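Local coordinates for glutamine amidotransferase type-2 domain-containing protein (Pseudomonas aeruginosa PAO1, PDB 1TE5) that is probably a class-II glutamine amidotransferase of the Ntn-hydrolase type, expected to release ammonia from glutamine, although its physiological acceptor is unknown, at residues G100-T104 with D176-L180. Residue numbers count along the deposited sequence, not the author numbering.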
# COMPACT_ATOMS: atom_id res chain seq x y z
N GLY A 100 6.89 -8.58 11.49
CA GLY A 100 7.06 -7.16 11.70
C GLY A 100 7.79 -6.46 10.57
O GLY A 100 8.35 -5.37 10.75
N ARG A 101 7.81 -7.10 9.40
CA ARG A 101 8.44 -6.56 8.20
C ARG A 101 7.42 -6.67 7.06
O ARG A 101 6.65 -7.63 7.01
CB ARG A 101 9.68 -7.37 7.82
CG ARG A 101 10.68 -7.65 8.92
CD ARG A 101 11.23 -6.39 9.59
NE ARG A 101 11.88 -5.49 8.64
CZ ARG A 101 13.14 -5.08 8.75
NH1 ARG A 101 13.64 -4.26 7.84
NH2 ARG A 101 13.91 -5.51 9.75
N TYR A 102 7.36 -5.68 6.17
CA TYR A 102 6.43 -5.77 5.04
C TYR A 102 7.12 -6.56 3.94
O TYR A 102 8.24 -6.24 3.56
CB TYR A 102 6.02 -4.39 4.53
CG TYR A 102 5.06 -3.63 5.43
CD1 TYR A 102 5.41 -2.40 5.99
CD2 TYR A 102 3.79 -4.16 5.74
CE1 TYR A 102 4.54 -1.72 6.82
CE2 TYR A 102 2.91 -3.47 6.59
CZ TYR A 102 3.30 -2.26 7.12
OH TYR A 102 2.46 -1.58 7.97
N TRP A 103 6.50 -7.64 3.50
CA TRP A 103 7.10 -8.43 2.43
C TRP A 103 6.50 -8.01 1.11
O TRP A 103 5.29 -7.80 1.02
CB TRP A 103 6.86 -9.92 2.66
CG TRP A 103 7.83 -10.54 3.60
CD1 TRP A 103 8.15 -10.10 4.86
CD2 TRP A 103 8.60 -11.74 3.39
NE1 TRP A 103 9.07 -10.95 5.44
CE2 TRP A 103 9.36 -11.96 4.56
CE3 TRP A 103 8.71 -12.64 2.33
CZ2 TRP A 103 10.22 -13.05 4.69
CZ3 TRP A 103 9.56 -13.73 2.46
CH2 TRP A 103 10.31 -13.92 3.64
N THR A 104 7.33 -7.95 0.07
CA THR A 104 6.88 -7.56 -1.27
C THR A 104 7.18 -8.70 -2.24
O THR A 104 8.26 -9.30 -2.18
CB THR A 104 7.56 -6.23 -1.71
OG1 THR A 104 7.10 -5.15 -0.89
CG2 THR A 104 7.21 -5.91 -3.15
N ASP A 176 11.93 -8.20 2.10
CA ASP A 176 11.32 -7.79 3.36
C ASP A 176 11.74 -6.33 3.68
O ASP A 176 11.55 -5.84 4.80
CB ASP A 176 11.83 -8.71 4.47
CG ASP A 176 13.23 -8.40 5.00
OD1 ASP A 176 14.04 -7.78 4.29
OD2 ASP A 176 13.51 -8.80 6.16
N GLY A 177 12.33 -5.68 2.68
CA GLY A 177 12.78 -4.31 2.84
C GLY A 177 14.27 -4.22 3.06
O GLY A 177 14.85 -3.13 2.93
N ASP A 178 14.88 -5.32 3.48
CA ASP A 178 16.32 -5.39 3.71
C ASP A 178 16.96 -5.98 2.45
O ASP A 178 17.62 -5.29 1.67
CB ASP A 178 16.67 -6.33 4.90
CG ASP A 178 16.37 -5.71 6.26
OD1 ASP A 178 16.14 -6.50 7.21
OD2 ASP A 178 16.39 -4.47 6.39
N TRP A 179 16.83 -7.29 2.34
CA TRP A 179 17.36 -8.05 1.23
C TRP A 179 16.34 -8.16 0.11
O TRP A 179 15.14 -7.98 0.33
CB TRP A 179 17.76 -9.44 1.70
CG TRP A 179 16.75 -10.07 2.61
CD1 TRP A 179 16.76 -10.06 3.98
CD2 TRP A 179 15.54 -10.74 2.23
NE1 TRP A 179 15.63 -10.68 4.46
CE2 TRP A 179 14.87 -11.11 3.41
CE3 TRP A 179 14.96 -11.06 0.99
CZ2 TRP A 179 13.65 -11.78 3.39
CZ3 TRP A 179 13.75 -11.72 0.98
CH2 TRP A 179 13.10 -12.07 2.17
N LEU A 180 16.82 -8.54 -1.06
CA LEU A 180 15.96 -8.71 -2.21
C LEU A 180 16.29 -10.06 -2.80
O LEU A 180 17.35 -10.24 -3.38
CB LEU A 180 16.23 -7.59 -3.22
CG LEU A 180 15.52 -7.57 -4.58
CD1 LEU A 180 14.10 -8.05 -4.47
CD2 LEU A 180 15.55 -6.15 -5.11
O HOH W 1 9.41 -3.90 6.13
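Start at D176, the residue most covered here, where the chain leaves strand 171-175 and turns toward strand 180-183. Its carboxylate turns forward into its own loop: D176 OD1 accepts from the backbone N of D178 at 2.7 Å, an Asx turn that shapes the hairpin connection, while G177, at phi 102°, adopts a backbone glycine tolerates best. D176 CB sits over the face of W103, 4.0 Å from the centroid of its five-membered ring, a CH-pi contact. Farther along the indole, W179 brings its edge to the same face in a T-shaped pair, planes at 83° and W103 CH2 3.7 Å from W179 CH2; L153 and L157 of helix 150-165 also pack on W103. R101 reaches over the loop to D178, R101 NH1 lying 3.1 Å from D178 OD2 in a salt bridge whose hydrogen bond is weak, with D176 OD2 over the guanidinium face adding charge attraction alone. A water accepts from Y102 N (2.7 Å) and donates to D176 O (3.2 Å), just past the last direct backbone pairing, T104 with S175. With the polar link weak by geometry, buried packing on W103 and the water bridge carry much of the contact.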